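Local coordinates for protein triacylglycerol lipase (Yarrowia lipolytica, PDB 3O0D) that probably hydrolyses triacylglycerols as an extracellular, glycosylated lipase of the alpha/beta-hydrolase fold, at residues Leu64-Ser69 against His161-Ala166; Val185-Pro190 against Leu290-Thr295; Gly229-Gln234 against Val283-Asn288; Ile250-Ile255 against Leu259-Met264. One frame throughout, in Å; residues are numbered along the deposited sequence.

Interaction 1: Leu64-Ser69 against His161-Ala166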
loop_
_atom_site.group_PDB
_atom_site.type_symbol
_atom_site.label_atom_id
_atom_site.label_comp_id
_atom_site.label_asym_id
_atom_site.label_seq_id
_atom_site.Cartn_x
_atom_site.Cartn_y
_atom_site.Cartn_z
ATOM N N LEU A 64 10.227 -14.215 -9.798
ATOM C CA LEU A 64 11.199 -13.127 -9.688
ATOM C C LEU A 64 11.031 -12.529 -8.321
ATOM O O LEU A 64 9.917 -12.686 -7.719
ATOM C CB LEU A 64 10.929 -12.063 -10.724
ATOM C CG LEU A 64 10.997 -12.643 -12.145
ATOM C CD1 LEU A 64 10.487 -11.627 -13.191
ATOM C CD2 LEU A 64 12.462 -13.097 -12.450
ATOM N N ILE A 65 12.108 -11.882 -7.870
ATOM C CA ILE A 65 12.191 -11.349 -6.507
ATOM C C ILE A 65 11.137 -10.270 -6.275
ATOM O O ILE A 65 10.663 -10.111 -5.163
ATOM C CB ILE A 65 13.617 -10.824 -6.166
ATOM C CG1 ILE A 65 13.647 -10.365 -4.735
ATOM C CG2 ILE A 65 14.046 -9.668 -7.059
ATOM C CD1 ILE A 65 13.515 -11.555 -3.765
ATOM N N PHE A 66 10.738 -9.585 -7.332
ATOM C CA PHE A 66 9.647 -8.559 -7.153
ATOM C C PHE A 66 8.255 -8.979 -7.579
ATOM O O PHE A 66 7.345 -8.103 -7.727
ATOM C CB PHE A 66 10.069 -7.307 -7.852
ATOM C CG PHE A 66 11.124 -6.551 -7.112
ATOM C CD1 PHE A 66 10.791 -5.732 -6.030
ATOM C CD2 PHE A 66 12.454 -6.623 -7.509
ATOM C CE1 PHE A 66 11.743 -5.046 -5.362
ATOM C CE2 PHE A 66 13.432 -5.904 -6.842
ATOM C CZ PHE A 66 13.119 -5.155 -5.766
ATOM N N ASP A 67 8.036 -10.252 -7.729
ATOM C CA ASP A 67 6.723 -10.763 -8.089
ATOM C C ASP A 67 5.781 -10.770 -6.857
ATOM O O ASP A 67 6.236 -10.668 -5.700
ATOM C CB ASP A 67 6.809 -12.146 -8.629
ATOM C CG ASP A 67 7.209 -12.168 -10.130
ATOM O OD1 ASP A 67 7.246 -11.102 -10.799
ATOM O OD2 ASP A 67 7.408 -13.293 -10.601
ATOM N N VAL A 68 4.487 -10.892 -7.156
ATOM C CA VAL A 68 3.457 -10.637 -6.164
ATOM C C VAL A 68 2.484 -11.789 -6.026
ATOM O O VAL A 68 2.320 -12.662 -6.933
ATOM C CB VAL A 68 2.710 -9.280 -6.459
ATOM C CG1 VAL A 68 3.589 -8.077 -6.356
ATOM C CG2 VAL A 68 2.012 -9.395 -7.806
ATOM N N SER A 69 1.700 -11.806 -4.932
ATOM C CA SER A 69 0.665 -12.766 -4.709
ATOM C C SER A 69 -0.475 -11.894 -4.054
ATOM O O SER A 69 -0.215 -10.754 -3.687
ATOM C CB SER A 69 1.034 -13.806 -3.692
ATOM O OG SER A 69 2.136 -14.640 -4.225
ATOM N N HIS A 161 0.638 -4.594 1.995
ATOM C CA HIS A 161 1.728 -4.329 2.977
ATOM C C HIS A 161 3.077 -4.623 2.324
ATOM O O HIS A 161 3.128 -5.443 1.442
ATOM C CB HIS A 161 1.468 -5.255 4.136
ATOM C CG HIS A 161 2.648 -5.411 5.089
ATOM N ND1 HIS A 161 3.058 -4.454 6.012
ATOM C CD2 HIS A 161 3.529 -6.451 5.163
ATOM C CE1 HIS A 161 4.127 -4.924 6.662
ATOM N NE2 HIS A 161 4.408 -6.130 6.166
ATOM N N SER A 162 4.046 -3.772 2.646
ATOM C CA SER A 162 5.468 -3.984 2.169
ATOM C C SER A 162 5.501 -3.861 0.651
ATOM O O SER A 162 5.083 -2.884 0.124
ATOM C CB SER A 162 5.887 -5.385 2.627
ATOM O OG SER A 162 7.378 -5.352 2.651
ATOM N N LEU A 163 6.133 -4.801 -0.075
ATOM C CA LEU A 163 6.167 -4.652 -1.539
ATOM C C LEU A 163 4.700 -4.602 -2.100
ATOM O O LEU A 163 4.477 -3.938 -3.128
ATOM C CB LEU A 163 6.957 -5.845 -2.106
ATOM C CG LEU A 163 7.095 -5.797 -3.638
ATOM C CD1 LEU A 163 7.886 -4.534 -4.067
ATOM C CD2 LEU A 163 7.674 -7.153 -4.097
ATOM N N GLY A 164 3.786 -5.359 -1.447
ATOM C CA GLY A 164 2.326 -5.226 -1.751
ATOM C C GLY A 164 1.855 -3.786 -1.712
ATOM O O GLY A 164 0.984 -3.396 -2.493
ATOM N N GLY A 165 2.393 -2.944 -0.818
ATOM C CA GLY A 165 1.968 -1.586 -0.717
ATOM C C GLY A 165 2.494 -0.796 -1.927
ATOM O O GLY A 165 1.887 0.114 -2.431
ATOM N N ALA A 166 3.744 -1.070 -2.325
ATOM C CA ALA A 166 4.234 -0.422 -3.547
ATOM C C ALA A 166 3.403 -0.816 -4.743
ATOM O O ALA A 166 3.088 0.114 -5.548
ATOM C CB ALA A 166 5.779 -0.856 -3.741
#
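F66 and L163 make the tight part of this buried contact. The leucine methyl CD1 comes in at the rim of the phenyl ring, in its plane, with L163 CD1 3.7 Å from F66 CD1, and the two side chains cross at about a right angle. The other methyl also reaches the main chain: L163 CD2 sits 3.8 Å from F66 O. One branched side chain therefore covers both the ring edge and the peptide beside it. With L163 CG anti to the backbone N (chi1 -179°), the fork extends from the first turn of the helix toward F66. No hydrogen bond crosses between the segments.

The far side is looser. L64 is exposed, and I65 offers little beyond its backbone. Here the type I turn holds itself together: D67 N donates to L64 O at 3.1 Å, and L64 N reaches D67 OD2 from above the carboxylate plane.

L163 directly follows S162, probably the nucleophile on a GxSxG elbow, whose OG is hydrogen-bonded to H289. Around the contact, F66 lies against D97 and I98 of helix 91-100, L163 packs on F129 and S132 of helix 127-150, and the turn runs straight into strand 68-75 of the central sheet.

Interaction 2: Val185-Pro190 against Leu290-Thr295. With K (potassium ion), chain N.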
loop_
_atom_site.group_PDB
_atom_site.type_symbol
_atom_site.label_atom_id
_atom_site.label_comp_id
_atom_site.label_asym_id
_atom_site.label_seq_id
_atom_site.Cartn_x
_atom_site.Cartn_y
_atom_site.Cartn_z
ATOM N N VAL A 185 -4.837 2.236 0.061
ATOM C CA VAL A 185 -4.292 2.381 1.441
ATOM C C VAL A 185 -3.070 1.421 1.405
ATOM O O VAL A 185 -3.232 0.231 1.165
ATOM C CB VAL A 185 -5.267 1.817 2.491
ATOM C CG1 VAL A 185 -4.610 1.894 3.919
ATOM C CG2 VAL A 185 -6.605 2.737 2.510
ATOM N N THR A 186 -1.927 1.954 1.775
ATOM C CA THR A 186 -0.742 1.060 1.779
ATOM C C THR A 186 -0.240 0.999 3.223
ATOM O O THR A 186 -0.459 1.942 3.986
ATOM C CB THR A 186 0.356 1.640 0.834
ATOM O OG1 THR A 186 0.981 2.770 1.363
ATOM C CG2 THR A 186 -0.241 2.051 -0.582
ATOM N N LEU A 187 0.519 -0.057 3.547
ATOM C CA LEU A 187 1.092 -0.167 4.917
ATOM C C LEU A 187 2.551 -0.566 4.736
ATOM O O LEU A 187 2.844 -1.549 4.029
ATOM C CB LEU A 187 0.345 -1.254 5.676
ATOM C CG LEU A 187 -1.187 -0.956 5.799
ATOM C CD1 LEU A 187 -2.003 -1.883 4.837
ATOM C CD2 LEU A 187 -1.667 -1.354 7.283
ATOM N N GLY A 188 3.427 0.180 5.404
ATOM C CA GLY A 188 4.831 -0.209 5.440
ATOM C C GLY A 188 5.392 -0.075 3.972
ATOM O O GLY A 188 6.194 -0.931 3.552
ATOM N N GLN A 189 4.872 0.891 3.222
ATOM C CA GLN A 189 5.255 0.997 1.790
ATOM C C GLN A 189 6.559 1.699 1.547
ATOM O O GLN A 189 6.790 2.800 2.014
ATOM C CB GLN A 189 4.138 1.788 1.105
ATOM C CG GLN A 189 4.361 1.998 -0.489
ATOM C CD GLN A 189 3.884 3.374 -0.832
ATOM O OE1 GLN A 189 2.724 3.696 -0.510
ATOM N NE2 GLN A 189 4.766 4.224 -1.369
ATOM N N PRO A 190 7.470 1.088 0.750
ATOM C CA PRO A 190 8.759 1.725 0.472
ATOM C C PRO A 190 8.578 2.922 -0.496
ATOM O O PRO A 190 7.445 3.066 -1.092
ATOM C CB PRO A 190 9.573 0.559 -0.177
ATOM C CG PRO A 190 8.528 -0.337 -0.866
ATOM C CD PRO A 190 7.263 -0.208 0.114
ATOM N N LEU A 290 6.275 -5.488 10.862
ATOM C CA LEU A 290 5.008 -6.302 10.963
ATOM C C LEU A 290 3.887 -5.587 11.745
ATOM O O LEU A 290 2.771 -6.043 11.669
ATOM C CB LEU A 290 5.219 -7.659 11.644
ATOM C CG LEU A 290 6.384 -8.454 11.022
ATOM C CD1 LEU A 290 6.347 -9.893 11.618
ATOM C CD2 LEU A 290 6.288 -8.416 9.462
ATOM N N GLN A 291 4.223 -4.603 12.563
ATOM C CA GLN A 291 3.331 -4.035 13.565
ATOM C C GLN A 291 2.453 -2.889 13.075
ATOM O O GLN A 291 2.763 -1.786 13.298
ATOM C CB GLN A 291 4.116 -3.617 14.840
ATOM C CG GLN A 291 4.844 -4.763 15.474
ATOM C CD GLN A 291 5.878 -4.337 16.501
ATOM O OE1 GLN A 291 6.700 -3.535 16.245
ATOM N NE2 GLN A 291 5.843 -4.971 17.639
ATOM N N TYR A 292 1.364 -3.257 12.402
ATOM C CA TYR A 292 0.447 -2.337 11.759
ATOM C C TYR A 292 -1.008 -2.634 12.195
ATOM O O TYR A 292 -1.726 -3.166 11.467
ATOM C CB TYR A 292 0.580 -2.414 10.222
ATOM C CG TYR A 292 1.769 -1.635 9.700
ATOM C CD1 TYR A 292 3.016 -2.222 9.566
ATOM C CD2 TYR A 292 1.660 -0.331 9.388
ATOM C CE1 TYR A 292 4.084 -1.526 9.140
ATOM C CE2 TYR A 292 2.714 0.382 8.956
ATOM C CZ TYR A 292 3.963 -0.188 8.844
ATOM O OH TYR A 292 5.003 0.610 8.441
ATOM N N PHE A 293 -1.356 -2.216 13.409
ATOM C CA PHE A 293 -2.659 -2.515 14.049
ATOM C C PHE A 293 -2.774 -3.990 14.454
ATOM O O PHE A 293 -2.964 -4.308 15.598
ATOM C CB PHE A 293 -3.878 -2.088 13.198
ATOM C CG PHE A 293 -3.969 -0.607 12.949
ATOM C CD1 PHE A 293 -3.513 -0.078 11.793
ATOM C CD2 PHE A 293 -4.568 0.236 13.830
ATOM C CE1 PHE A 293 -3.534 1.193 11.562
ATOM C CE2 PHE A 293 -4.594 1.555 13.557
ATOM C CZ PHE A 293 -4.075 2.013 12.399
ATOM N N VAL A 294 -2.636 -4.850 13.453
ATOM C CA VAL A 294 -2.491 -6.275 13.629
ATOM C C VAL A 294 -1.086 -6.699 13.135
ATOM O O VAL A 294 -0.461 -5.940 12.511
ATOM C CB VAL A 294 -3.528 -7.073 12.847
ATOM C CG1 VAL A 294 -4.897 -6.695 13.237
ATOM C CG2 VAL A 294 -3.378 -6.801 11.415
ATOM N N THR A 295 -0.656 -7.906 13.484
ATOM C CA THR A 295 0.649 -8.395 12.989
ATOM C C THR A 295 0.548 -8.751 11.516
ATOM O O THR A 295 -0.318 -9.534 11.162
ATOM C CB THR A 295 1.085 -9.632 13.808
ATOM O OG1 THR A 295 1.278 -9.168 15.164
ATOM C CG2 THR A 295 2.441 -10.065 13.243
HETATM K K K N . 5.606 7.052 -2.493
HETATM O O HOH W 1 7.601 8.024 -4.663
#
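Y292 lays one face of its phenol ring over the side chain of L187, with Y292 CD2 4.0 Å from L187 CB near the ring's rim. This is the carboxyl end of a parallel strand in an alpha/beta-hydrolase sheet: strand 183-187 lies between strands 155-161 and 222-227, and the loop of residues 290-295 comes down on the point where it ends. The two side chains slide past each other in opposite directions, so the leucine methyl finishes at the base of the tyrosine, L187 CD2 being 3.8 Å from Y292 CB.

Further along, the hydroxyl end of the phenol comes obliquely against G188. The oxygen lies close to the glycine, Y292 OH to G188 CA measuring 3.1 Å, but the angle to G188 N is too poor for a hydrogen bond. The oxygen is instead hydrogen-bonded to D230, probably the acid of a Ser-His-Asp triad, so the tyrosine spans from the strand end to that carboxylate. Y292 CG is anti to its carbonyl carbon (chi1 -80°), which turns the ring toward the glycine.

L187 also packs on A22 and A25 of helix 12-27. Beyond G188 the side chain of Q189 leads away to a potassium ion, which H243 also binds. Within residues 290-295, Y292 N donates to V294 O at 3.2 Å.

Interaction 3: Gly229-Gln234 against Val283-Asn288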
loop_
_atom_site.group_PDB
_atom_site.type_symbol
_atom_site.label_atom_id
_atom_site.label_comp_id
_atom_site.label_asym_id
_atom_site.label_seq_id
_atom_site.Cartn_x
_atom_site.Cartn_y
_atom_site.Cartn_z
ATOM N N GLY A 229 9.611 3.112 13.796
ATOM C CA GLY A 229 10.699 2.137 13.784
ATOM C C GLY A 229 10.776 1.279 12.550
ATOM O O GLY A 229 11.752 0.573 12.325
ATOM N N ASP A 230 9.760 1.321 11.686
ATOM C CA ASP A 230 9.863 0.550 10.485
ATOM C C ASP A 230 10.701 1.312 9.396
ATOM O O ASP A 230 10.352 2.415 8.985
ATOM C CB ASP A 230 8.428 0.355 9.937
ATOM C CG ASP A 230 8.360 -0.492 8.661
ATOM O OD1 ASP A 230 9.394 -1.071 8.209
ATOM O OD2 ASP A 230 7.212 -0.684 8.111
ATOM N N ILE A 231 11.833 0.717 8.962
ATOM C CA ILE A 231 12.641 1.434 7.942
ATOM C C ILE A 231 12.159 1.239 6.572
ATOM O O ILE A 231 12.635 1.947 5.660
ATOM C CB ILE A 231 14.164 0.917 7.918
ATOM C CG1 ILE A 231 14.183 -0.550 7.603
ATOM C CG2 ILE A 231 14.805 1.174 9.311
ATOM C CD1 ILE A 231 15.687 -1.136 7.327
ATOM N N VAL A 232 11.235 0.352 6.349
ATOM C CA VAL A 232 10.807 0.099 4.923
ATOM C C VAL A 232 10.305 1.389 4.265
ATOM O O VAL A 232 10.627 1.687 3.111
ATOM C CB VAL A 232 9.909 -1.104 4.806
ATOM C CG1 VAL A 232 9.455 -1.404 3.298
ATOM C CG2 VAL A 232 10.720 -2.359 5.356
ATOM N N PRO A 233 9.427 2.144 4.957
ATOM C CA PRO A 233 9.020 3.430 4.404
ATOM C C PRO A 233 10.091 4.534 4.257
ATOM O O PRO A 233 9.829 5.654 3.795
ATOM C CB PRO A 233 7.892 3.872 5.396
ATOM C CG PRO A 233 7.329 2.561 5.864
ATOM C CD PRO A 233 8.630 1.780 6.150
ATOM N N GLN A 234 11.325 4.243 4.726
ATOM C CA GLN A 234 12.443 5.105 4.551
ATOM C C GLN A 234 13.388 4.697 3.412
ATOM O O GLN A 234 14.306 5.500 3.146
ATOM C CB GLN A 234 13.290 5.181 5.846
ATOM C CG GLN A 234 12.377 5.453 7.139
ATOM C CD GLN A 234 13.240 5.843 8.346
ATOM O OE1 GLN A 234 13.418 5.027 9.232
ATOM N NE2 GLN A 234 13.852 7.033 8.291
ATOM N N VAL A 283 16.370 -0.588 14.896
ATOM C CA VAL A 283 17.160 -1.818 15.049
ATOM C C VAL A 283 16.484 -3.063 14.601
ATOM O O VAL A 283 17.040 -3.814 13.731
ATOM C CB VAL A 283 17.651 -1.991 16.492
ATOM C CG1 VAL A 283 18.115 -3.475 16.749
ATOM C CG2 VAL A 283 18.727 -0.952 16.661
ATOM N N ASN A 284 15.269 -3.315 15.089
ATOM C CA ASN A 284 14.610 -4.586 14.787
ATOM C C ASN A 284 13.721 -4.608 13.539
ATOM O O ASN A 284 12.429 -4.452 13.574
ATOM C CB ASN A 284 13.665 -4.851 15.928
ATOM C CG ASN A 284 13.237 -6.229 15.953
ATOM O OD1 ASN A 284 14.013 -7.139 15.651
ATOM N ND2 ASN A 284 12.006 -6.455 16.370
ATOM N N VAL A 285 14.383 -4.793 12.406
ATOM C CA VAL A 285 13.820 -4.309 11.142
ATOM C C VAL A 285 12.547 -5.113 10.783
ATOM O O VAL A 285 11.516 -4.500 10.575
ATOM C CB VAL A 285 14.921 -4.454 10.028
ATOM C CG1 VAL A 285 14.323 -4.325 8.547
ATOM C CG2 VAL A 285 16.055 -3.445 10.218
ATOM N N ILE A 286 12.595 -6.437 10.714
ATOM C CA ILE A 286 11.426 -7.239 10.325
ATOM C C ILE A 286 10.318 -7.047 11.376
ATOM O O ILE A 286 9.175 -6.736 11.007
ATOM C CB ILE A 286 11.688 -8.737 10.066
ATOM C CG1 ILE A 286 12.601 -8.934 8.882
ATOM C CG2 ILE A 286 10.395 -9.539 9.807
ATOM C CD1 ILE A 286 12.114 -8.345 7.536
ATOM N N GLY A 287 10.638 -7.170 12.687
ATOM C CA GLY A 287 9.560 -7.131 13.642
ATOM C C GLY A 287 8.808 -5.811 13.565
ATOM O O GLY A 287 7.536 -5.805 13.676
ATOM N N ASN A 288 9.513 -4.682 13.411
ATOM C CA ASN A 288 8.874 -3.366 13.441
ATOM C C ASN A 288 8.073 -3.173 12.164
ATOM O O ASN A 288 7.086 -2.464 12.147
ATOM C CB ASN A 288 9.891 -2.234 13.468
ATOM C CG ASN A 288 10.681 -2.191 14.809
ATOM O OD1 ASN A 288 10.213 -2.714 15.803
ATOM N ND2 ASN A 288 11.821 -1.525 14.824
HETATM O O HOH W 2 13.382 -1.127 11.848
HETATM O O HOH W 3 11.636 -2.029 9.477
#
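D230 and N288 bring the two backbones together, their CA atoms 5.0 Å apart, where the loop after strand 222-227 passes the helix that starts at V285. The loop bends through an Asx turn: V232 N donates to D230 OD1 at 3.0 Å, approaching from above the carboxylate plane. The other oxygen, OD2, which Y292 also engages, is hydrogen-bonded to H289 ND1, consistent with the charge relay of an alpha/beta-hydrolase.

N288, just before that histidine, reaches the loop directly, through a long and bent bond. Its ND2 donates to G229 O at 3.3 Å (144° at the hydrogen), arriving above the carbonyl plane. The backbone oxygen of N288 rests by the aspartate, 3.8 Å from D230 CB.

At the partly exposed side, I231 and V285 close the gap with hydrocarbon, and I231 CD1 lies equally near both valine methyls, 3.7 Å from V285 CG1 and from V285 CG2. With I231 CG1 set between the backbone N and the carbonyl carbon (chi1 60°), the tip is carried over to the helix. Between this patch and the acid sits one water, hydrogen-bonded to D230 OD1, I231 N and V285 O, the last at 2.7 Å.

Interaction 4: Ile250-Ile255 against Leu259-Met264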
loop_
_atom_site.group_PDB
_atom_site.type_symbol
_atom_site.label_atom_id
_atom_site.label_comp_id
_atom_site.label_asym_id
_atom_site.label_seq_id
_atom_site.Cartn_x
_atom_site.Cartn_y
_atom_site.Cartn_z
ATOM N N ILE A 250 1.736 5.382 12.856
ATOM C CA ILE A 250 1.390 4.723 14.139
ATOM C C ILE A 250 2.582 4.999 15.042
ATOM O O ILE A 250 3.637 4.356 14.870
ATOM C CB ILE A 250 1.262 3.255 13.912
ATOM C CG1 ILE A 250 0.112 2.925 12.939
ATOM C CG2 ILE A 250 1.009 2.539 15.270
ATOM C CD1 ILE A 250 0.146 1.401 12.498
ATOM N N ASP A 251 2.397 5.965 15.948
ATOM C CA ASP A 251 3.473 6.312 16.872
ATOM C C ASP A 251 3.343 5.454 18.135
ATOM O O ASP A 251 2.942 5.960 19.219
ATOM C CB ASP A 251 3.430 7.810 17.183
ATOM C CG ASP A 251 4.746 8.307 17.824
ATOM O OD1 ASP A 251 5.550 7.468 18.253
ATOM O OD2 ASP A 251 4.971 9.540 17.833
ATOM N N TRP A 252 3.694 4.181 18.013
ATOM C CA TRP A 252 3.491 3.202 19.147
ATOM C C TRP A 252 4.368 2.044 18.819
ATOM O O TRP A 252 4.482 1.700 17.665
ATOM C CB TRP A 252 2.012 2.741 19.153
ATOM C CG TRP A 252 1.598 2.091 20.477
ATOM C CD1 TRP A 252 1.274 0.774 20.682
ATOM C CD2 TRP A 252 1.597 2.723 21.762
ATOM N NE1 TRP A 252 0.987 0.572 22.039
ATOM C CE2 TRP A 252 1.137 1.754 22.700
ATOM C CE3 TRP A 252 1.742 4.054 22.170
ATOM C CZ2 TRP A 252 0.936 2.063 24.061
ATOM C CZ3 TRP A 252 1.538 4.413 23.545
ATOM C CH2 TRP A 252 1.149 3.380 24.464
ATOM N N PRO A 253 4.890 1.380 19.842
ATOM C CA PRO A 253 5.805 0.299 19.510
ATOM C C PRO A 253 5.151 -0.990 19.183
ATOM O O PRO A 253 5.817 -1.776 18.481
ATOM C CB PRO A 253 6.658 0.126 20.791
ATOM C CG PRO A 253 6.236 1.156 21.719
ATOM C CD PRO A 253 4.951 1.833 21.241
ATOM N N LEU A 254 3.845 -1.191 19.497
ATOM C CA LEU A 254 3.237 -2.468 19.305
ATOM C C LEU A 254 2.050 -2.407 18.330
ATOM O O LEU A 254 1.592 -1.319 17.974
ATOM C CB LEU A 254 2.698 -2.948 20.655
ATOM C CG LEU A 254 3.858 -3.141 21.683
ATOM C CD1 LEU A 254 3.318 -3.534 23.010
ATOM C CD2 LEU A 254 4.890 -4.158 21.227
ATOM N N ILE A 255 1.478 -3.581 18.070
ATOM C CA ILE A 255 0.140 -3.651 17.444
ATOM C C ILE A 255 -0.891 -3.031 18.405
ATOM O O ILE A 255 -0.589 -2.682 19.569
ATOM C CB ILE A 255 -0.231 -5.089 17.074
ATOM C CG1 ILE A 255 -0.182 -6.034 18.315
ATOM C CG2 ILE A 255 0.767 -5.591 15.970
ATOM C CD1 ILE A 255 -0.763 -7.500 18.141
ATOM N N LEU A 259 -5.790 5.023 20.371
ATOM C CA LEU A 259 -6.302 6.019 19.411
ATOM C C LEU A 259 -5.468 7.276 19.363
ATOM O O LEU A 259 -5.287 7.813 18.281
ATOM C CB LEU A 259 -7.761 6.395 19.873
ATOM C CG LEU A 259 -8.437 7.450 18.985
ATOM C CD1 LEU A 259 -8.563 6.978 17.556
ATOM C CD2 LEU A 259 -9.924 7.614 19.559
ATOM N N SER A 260 -4.947 7.735 20.508
ATOM C CA SER A 260 -4.188 8.972 20.538
ATOM C C SER A 260 -2.873 8.891 19.702
ATOM O O SER A 260 -2.266 9.929 19.460
ATOM C CB SER A 260 -3.808 9.274 21.989
ATOM O OG SER A 260 -3.239 8.129 22.620
ATOM N N ASN A 261 -2.494 7.680 19.379
ATOM C CA ASN A 261 -1.135 7.459 18.861
ATOM C C ASN A 261 -1.128 7.054 17.397
ATOM O O ASN A 261 -0.064 6.685 16.855
ATOM C CB ASN A 261 -0.440 6.425 19.684
ATOM C CG ASN A 261 0.101 7.058 20.943
ATOM O OD1 ASN A 261 1.347 7.362 21.090
ATOM N ND2 ASN A 261 -0.787 7.297 21.855
ATOM N N VAL A 262 -2.220 7.290 16.687
ATOM C CA VAL A 262 -2.166 7.184 15.222
ATOM C C VAL A 262 -2.418 8.656 14.685
ATOM O O VAL A 262 -3.473 9.248 15.006
ATOM C CB VAL A 262 -3.251 6.241 14.715
ATOM C CG1 VAL A 262 -3.243 6.110 13.126
ATOM C CG2 VAL A 262 -3.218 4.824 15.336
ATOM N N VAL A 263 -1.497 9.215 13.905
ATOM C CA VAL A 263 -1.578 10.651 13.612
ATOM C C VAL A 263 -1.505 10.809 12.076
ATOM O O VAL A 263 -0.884 9.982 11.382
ATOM C CB VAL A 263 -0.492 11.494 14.336
ATOM C CG1 VAL A 263 -0.745 11.478 15.868
ATOM C CG2 VAL A 263 0.965 10.971 13.967
ATOM N N MET A 264 -2.096 11.911 11.571
ATOM C CA MET A 264 -1.969 12.211 10.143
ATOM C C MET A 264 -0.813 13.199 10.001
ATOM O O MET A 264 -0.727 14.187 10.742
ATOM C CB MET A 264 -3.275 12.941 9.717
ATOM C CG MET A 264 -4.599 12.201 10.016
ATOM S SD MET A 264 -4.636 10.609 9.222
ATOM C CE MET A 264 -4.861 11.058 7.435
#
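I250 ends its strand opposite V262, the two forming an antiparallel, non-hydrogen-bonded pair with CA atoms 4.5 Å apart. Both side chains go to the same face of the sheet, where I250 packs on I225 of the neighbouring strand and V262 on Y15 of helix 12-27.

One residue on, D251 N donates to N261 O at 2.7 Å, meeting the oxygen almost head-on (173° at the acceptor). D251 is the centre of an inverse gamma turn, closed by a weak bond from W252 N to I250 O, so the chain bends sharply just past the bridge. The aspartate CB lies 3.7 Å from N261 O. Its carboxylate is engaged outside the pair: OD1 makes a salt bridge with R228, while OD2 is hydrogen-bonded to a pentanediol probably left from the crystallisation liquor.

W252 follows, and brings the benzo part of its indole to the asparagine amide, W252 CE3 standing 3.6 Å from N261 CG. The side chains run slantwise to each other, with ring and amide planes 65° apart. N261 CG is anti to its carbonyl carbon (chi1 -81°), which places the amide beside D251 O and the indole together; N261 CB is 3.4 Å from D251 O.

P253 then folds back on the tryptophan, its CD 3.4 Å above one indole face, and L254 O lies in the plane of the ring at its edge. Strands 247-250 and 262-265 are consecutive, antiparallel and adjacent in the sheet: a beta hairpin with a long connection, and this contact is the mouth of its loop.

How the interactions relate
Interactions 1, 2 and 4 all reach the large mixed sheet, while interaction 3 sits on the loop after strand 222-227. Interaction 1 closes first along the chain; interaction 3 then falls between the two segments of interaction 2, and interaction 4 between those of interaction 3. Interactions 1 and 2 have centres about 13 Å apart and join where S162 N meets L187 O, 2.9 Å apart. The centres of interactions 2 and 3 lie about 11 Å apart. Interactions 1 and 3 hold S162 and D230 of the probable triad, whose H289 follows N288. Interaction 4, about 25 Å between centres from interaction 1, lies farther across the sheet and touches interaction 2 through I255 against F293.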